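Local structure of endosialidase (Enterobacteria phage phi92, 4HIZ) at residues I192-G197 with S221-V226; T200-L205 with T240-L245. The protein hydrolyses internal alpha-2,8 and alpha-2,9 linkages of polysialic acid, probably helping the phage to degrade the polysialic acid capsule of its bacterial host. All blocks are in the same frame, centred on the assembly; numbering follows the deposited sequence.

Interaction 1: residues I192-G197 with S221-V226. With SLB (N-acetyl-beta-neuraminic acid), chain D.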
loop_
_atom_site.group_PDB
_atom_site.type_symbol
_atom_site.label_atom_id
_atom_site.label_comp_id
_atom_site.label_asym_id
_atom_site.label_seq_id
_atom_site.Cartn_x
_atom_site.Cartn_y
_atom_site.Cartn_z
ATOM N N ILE A 192 29.930 8.470 34.128
ATOM C CA ILE A 192 30.665 9.313 33.175
ATOM C C ILE A 192 31.635 10.221 33.909
ATOM O O ILE A 192 31.206 11.035 34.751
ATOM C CB ILE A 192 29.735 10.168 32.322
ATOM C CG1 ILE A 192 28.744 9.258 31.558
ATOM C CG2 ILE A 192 30.567 11.031 31.355
ATOM C CD1 ILE A 192 27.704 10.045 30.686
ATOM N N THR A 193 32.931 10.095 33.602
ATOM C CA THR A 193 33.942 10.921 34.282
ATOM C C THR A 193 34.871 11.572 33.263
ATOM O O THR A 193 35.239 10.949 32.240
ATOM C CB THR A 193 34.790 10.106 35.261
ATOM O OG1 THR A 193 35.292 8.944 34.609
ATOM C CG2 THR A 193 33.966 9.693 36.480
ATOM N N ILE A 194 35.243 12.819 33.546
ATOM C CA ILE A 194 36.216 13.556 32.735
ATOM C C ILE A 194 37.152 14.317 33.654
ATOM O O ILE A 194 36.673 15.031 34.535
ATOM C CB ILE A 194 35.515 14.592 31.842
ATOM C CG1 ILE A 194 34.327 13.936 31.111
ATOM C CG2 ILE A 194 36.512 15.153 30.797
ATOM C CD1 ILE A 194 33.365 14.908 30.471
ATOM N N SER A 195 38.462 14.211 33.434
ATOM C CA SER A 195 39.396 15.042 34.205
ATOM C C SER A 195 39.507 16.415 33.598
ATOM O O SER A 195 39.476 16.553 32.377
ATOM C CB SER A 195 40.788 14.405 34.245
ATOM O OG SER A 195 40.671 13.180 34.915
ATOM N N SER A 196 39.624 17.437 34.452
ATOM C CA SER A 196 39.826 18.793 33.978
ATOM C C SER A 196 41.031 18.821 33.039
ATOM O O SER A 196 42.055 18.203 33.318
ATOM C CB SER A 196 40.061 19.728 35.165
ATOM O OG SER A 196 40.008 21.067 34.728
ATOM N N GLY A 197 40.908 19.532 31.922
ATOM C CA GLY A 197 42.018 19.636 30.990
ATOM C C GLY A 197 42.039 18.532 29.937
ATOM O O GLY A 197 42.797 18.611 28.954
ATOM N N SER A 221 23.226 13.721 29.928
ATOM C CA SER A 221 24.320 13.071 30.630
ATOM C C SER A 221 24.728 13.729 31.947
ATOM O O SER A 221 25.307 13.069 32.786
ATOM C CB SER A 221 25.566 13.006 29.726
ATOM O OG SER A 221 26.112 14.322 29.568
ATOM N N GLY A 222 24.469 15.022 32.110
ATOM C CA GLY A 222 25.007 15.760 33.253
ATOM C C GLY A 222 26.516 15.936 33.163
ATOM O O GLY A 222 27.151 16.303 34.160
ATOM N N ALA A 223 27.109 15.672 32.003
ATOM C CA ALA A 223 28.558 15.819 31.818
ATOM C C ALA A 223 28.820 16.681 30.590
ATOM O O ALA A 223 28.585 16.247 29.451
ATOM C CB ALA A 223 29.219 14.449 31.651
ATOM N N THR A 224 29.284 17.903 30.821
ATOM C CA THR A 224 29.524 18.860 29.749
ATOM C C THR A 224 30.357 18.258 28.645
ATOM O O THR A 224 31.404 17.652 28.919
ATOM C CB THR A 224 30.248 20.086 30.276
ATOM O OG1 THR A 224 29.401 20.723 31.221
ATOM C CG2 THR A 224 30.506 21.068 29.146
ATOM N N GLY A 225 29.851 18.361 27.406
ATOM C CA GLY A 225 30.596 17.852 26.265
ATOM C C GLY A 225 30.214 16.445 25.840
ATOM O O GLY A 225 30.571 16.014 24.745
ATOM N N VAL A 226 29.522 15.721 26.709
ATOM C CA VAL A 226 29.073 14.366 26.393
ATOM C C VAL A 226 27.589 14.480 26.061
ATOM O O VAL A 226 26.732 14.475 26.946
ATOM C CB VAL A 226 29.315 13.369 27.538
ATOM C CG1 VAL A 226 28.850 11.941 27.127
ATOM C CG2 VAL A 226 30.803 13.358 27.899
HETATM C C1 SLB D . 27.781 20.610 25.833
HETATM C C2 SLB D . 26.817 21.779 25.771
HETATM C C3 SLB D . 26.851 22.660 27.012
HETATM C C4 SLB D . 25.870 23.739 26.945
HETATM C C5 SLB D . 24.462 23.271 26.720
HETATM C C6 SLB D . 24.305 22.157 25.699
HETATM C C7 SLB D . 23.145 21.289 26.072
HETATM C C8 SLB D . 23.097 20.252 25.008
HETATM C C9 SLB D . 21.831 19.430 25.146
HETATM C C10 SLB D . 22.361 24.556 27.032
HETATM C C11 SLB D . 21.411 25.711 26.672
HETATM N N5 SLB D . 23.615 24.382 26.331
HETATM O O1A SLB D . 27.521 19.648 26.604
HETATM O O1B SLB D . 28.808 20.643 25.092
HETATM O O2 SLB D . 27.296 22.456 24.620
HETATM O O4 SLB D . 25.940 24.577 28.139
HETATM O O6 SLB D . 25.422 21.261 25.461
HETATM O O7 SLB D . 23.392 20.645 27.323
HETATM O O8 SLB D . 23.152 20.900 23.748
HETATM O O9 SLB D . 21.896 18.433 24.153
HETATM O O10 SLB D . 22.056 23.772 27.924
#
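Apolar contacts carry the meeting of Ile192 and Ile194 with Ser221, Ala223 and Val226. Both isoleucines direct CB at the loop. Ile192 works with two branches: CG2, anti to the backbone N, packs 3.7 Å from Ala223 CB, while the extended CD1 (chi2 178°) comes to 3.8 Å from Ser221 CB. Val226 meets Ile192 tip to tip but more loosely, CG1 toward Ile192 CD1 and CG2 toward Ile192 CG2, each 4.2 Å away. Past Ile194 it slides in the opposite direction, with Val226 CG2 3.9 Å from Ile194 CD1. That CD1 also touches the carbonyl oxygen of Thr224 at 3.7 Å. The strand belongs to an antiparallel sheet inserted in the catalytic beta-propeller, probably the counterpart of the lectin-like beta-barrel of related endosialidases, and the loop between strands 215-219 and 230-237 forms part of a glycan pocket on it. The loop is held in shape by its own polar bonds. Ser221 OG is gripped twice: it accepts from Ala223 N at 3.0 Å, closing an ST turn, and donates to Val226 O at 2.7 Å, arriving in the carbonyl plane. A type II turn from Ala223 to Val226 adds a backbone bond from Val226 N to Ala223 O. Asn255 ties the two segments together indirectly, its side chain bonding Ile192 N through OD1 and Ser221 O through ND2. Ligand binding uses the same turn: Gly225 N donates to the carboxylate oxygen O1A of the N-acetyl-beta-neuraminic acid over 2.8 Å, nearly straight at 165°.

Interaction 2: residues T200-L205 with T240-L245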
loop_
_atom_site.group_PDB
_atom_site.type_symbol
_atom_site.label_atom_id
_atom_site.label_comp_id
_atom_site.label_asym_id
_atom_site.label_seq_id
_atom_site.Cartn_x
_atom_site.Cartn_y
_atom_site.Cartn_z
ATOM N N THR A 200 39.167 13.483 26.947
ATOM C CA THR A 200 38.672 12.102 26.975
ATOM C C THR A 200 37.607 11.963 28.044
ATOM O O THR A 200 37.867 12.261 29.206
ATOM C CB THR A 200 39.793 11.134 27.339
ATOM O OG1 THR A 200 40.855 11.289 26.403
ATOM C CG2 THR A 200 39.302 9.696 27.311
ATOM N N ALA A 201 36.418 11.504 27.670
ATOM C CA ALA A 201 35.400 11.187 28.672
ATOM C C ALA A 201 35.343 9.672 28.785
ATOM O O ALA A 201 35.271 8.977 27.775
ATOM C CB ALA A 201 34.015 11.757 28.265
ATOM N N THR A 202 35.384 9.156 30.005
ATOM C CA THR A 202 35.281 7.718 30.222
ATOM C C THR A 202 33.851 7.372 30.578
ATOM O O THR A 202 33.261 8.013 31.450
ATOM C CB THR A 202 36.253 7.308 31.340
ATOM O OG1 THR A 202 37.573 7.651 30.914
ATOM C CG2 THR A 202 36.159 5.815 31.609
ATOM N N ILE A 203 33.293 6.387 29.875
ATOM C CA ILE A 203 31.914 5.996 30.051
ATOM C C ILE A 203 31.818 4.561 30.526
ATOM O O ILE A 203 32.274 3.641 29.846
ATOM C CB ILE A 203 31.178 6.046 28.709
ATOM C CG1 ILE A 203 31.552 7.308 27.893
ATOM C CG2 ILE A 203 29.674 5.833 28.923
ATOM C CD1 ILE A 203 31.166 8.623 28.522
ATOM N N VAL A 204 31.203 4.371 31.686
ATOM C CA VAL A 204 30.908 3.032 32.165
ATOM C C VAL A 204 29.507 2.635 31.705
ATOM O O VAL A 204 28.515 3.326 31.941
ATOM C CB VAL A 204 31.006 2.943 33.693
ATOM C CG1 VAL A 204 30.577 1.550 34.166
ATOM C CG2 VAL A 204 32.431 3.245 34.137
ATOM N N LEU A 205 29.439 1.536 30.982
ATOM C CA LEU A 205 28.165 1.029 30.501
ATOM C C LEU A 205 28.341 -0.487 30.370
ATOM O O LEU A 205 29.098 -0.966 29.520
ATOM C CB LEU A 205 27.854 1.682 29.150
ATOM C CG LEU A 205 26.477 1.477 28.562
ATOM C CD1 LEU A 205 25.454 2.273 29.382
ATOM C CD2 LEU A 205 26.469 1.950 27.107
ATOM N N THR A 240 33.477 -0.552 29.844
ATOM C CA THR A 240 33.986 0.821 29.825
ATOM C C THR A 240 34.534 1.206 28.454
ATOM O O THR A 240 35.306 0.441 27.828
ATOM C CB THR A 240 35.175 0.941 30.817
ATOM O OG1 THR A 240 34.863 0.231 32.020
ATOM C CG2 THR A 240 35.465 2.402 31.133
ATOM N N PHE A 241 34.181 2.400 27.994
ATOM C CA PHE A 241 34.758 2.910 26.757
ATOM C C PHE A 241 34.995 4.393 26.888
ATOM O O PHE A 241 34.643 4.987 27.901
ATOM C CB PHE A 241 33.866 2.589 25.527
ATOM C CG PHE A 241 32.496 3.251 25.548
ATOM C CD1 PHE A 241 31.448 2.680 26.268
ATOM C CD2 PHE A 241 32.264 4.435 24.843
ATOM C CE1 PHE A 241 30.170 3.272 26.290
ATOM C CE2 PHE A 241 30.979 5.048 24.848
ATOM C CZ PHE A 241 29.939 4.477 25.576
ATOM N N THR A 242 35.574 5.006 25.865
ATOM C CA THR A 242 35.720 6.462 25.909
ATOM C C THR A 242 35.172 7.114 24.640
ATOM O O THR A 242 35.016 6.469 23.591
ATOM C CB THR A 242 37.200 6.906 26.042
ATOM O OG1 THR A 242 37.908 6.576 24.830
ATOM C CG2 THR A 242 37.874 6.271 27.308
ATOM N N VAL A 243 34.931 8.412 24.754
ATOM C CA VAL A 243 34.583 9.264 23.619
ATOM C C VAL A 243 35.471 10.508 23.716
ATOM O O VAL A 243 35.951 10.874 24.819
ATOM C CB VAL A 243 33.059 9.643 23.587
ATOM C CG1 VAL A 243 32.208 8.376 23.447
ATOM C CG2 VAL A 243 32.620 10.437 24.840
ATOM N N THR A 244 35.703 11.149 22.585
ATOM C CA THR A 244 36.508 12.364 22.568
ATOM C C THR A 244 35.660 13.634 22.500
ATOM O O THR A 244 34.786 13.751 21.647
ATOM C CB THR A 244 37.449 12.344 21.366
ATOM O OG1 THR A 244 38.263 11.175 21.440
ATOM C CG2 THR A 244 38.371 13.570 21.363
ATOM N N LEU A 245 35.938 14.583 23.398
ATOM C CA LEU A 245 35.225 15.847 23.495
ATOM C C LEU A 245 35.726 16.834 22.461
ATOM O O LEU A 245 36.895 16.809 22.092
ATOM C CB LEU A 245 35.447 16.455 24.889
ATOM C CG LEU A 245 35.093 15.584 26.096
ATOM C CD1 LEU A 245 35.318 16.362 27.399
ATOM C CD2 LEU A 245 33.648 15.112 26.013
#
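Ile203 lies across the ring of Phe241, the main side-chain encounter of an antiparallel strand pair in the antiparallel sheet inserted in the beta-propeller. Strands 200-204 and 240-244 are neighbours in this sheet. Ile203 CB stands over one ring face, a CH-pi contact with CB 3.8 Å from the centroid of the Phe241 ring, offset toward the rim. Ile203 CG2 reaches ring atom CZ of Phe241 at 3.6 Å, and CG1 lies over CE2. A chi1 of 64° sets the Phe241 CG between its backbone N and carbonyl carbon, which starts the ring on its way to the neighbouring strand. Leu205 runs alongside the ring, pointing the same way, with CB at the edge near the ring plane, 4.0 Å from Phe241 CE1. His208 meets the same phenyl group edge-to-face. On this buried face Ala201 CB also touches Val243 CG2 at 3.9 Å. The other face carries Thr200, Thr202, Val204, Thr240, Thr242 and Thr244, and its closest side-chain contacts are between methyls: the side chains of Thr200 and Thr242 cross obliquely, CG2 to CG2 at 3.7 Å, and those of Thr202 and Thr240 do likewise, CG2 to CG2 at 3.5 Å. The hydroxyls of Thr240 and Thr242 are hydrogen-bonded instead to Asn237 and Ser234. Between the faces, Ala201 with Val243 and Ile203 with Phe241 form hydrogen-bonded pairs, two N-H...O bonds each. In the second pair Ile203 N donates to Phe241 O over 2.8 Å, nearly straight at 173°.

Overall arrangement
Interactions 1 and 2 reach the same antiparallel sheet, their centres 9 Å apart, and their segments alternate along the chain. Strand 192-194 adjoins strand 200-204, where Thr193 O and Thr202 N, 2.9 Å apart, probably form a hydrogen bond. The apolar layers merge where Ile194 CG1 lies 3.6 Å from Ala201 CB. Separately, the methyl Leu245 CD2 packs against a backbone carbonyl, 3.4 Å from Gly225 O, just behind the turn whose Gly225 N bonds the sugar. The side chain of Leu245 is about 7 Å from the bound N-acetyl-beta-neuraminic acid. To the shared sheet, interaction 1 adds the loop that carries Thr224 and Gly225 of the pocket.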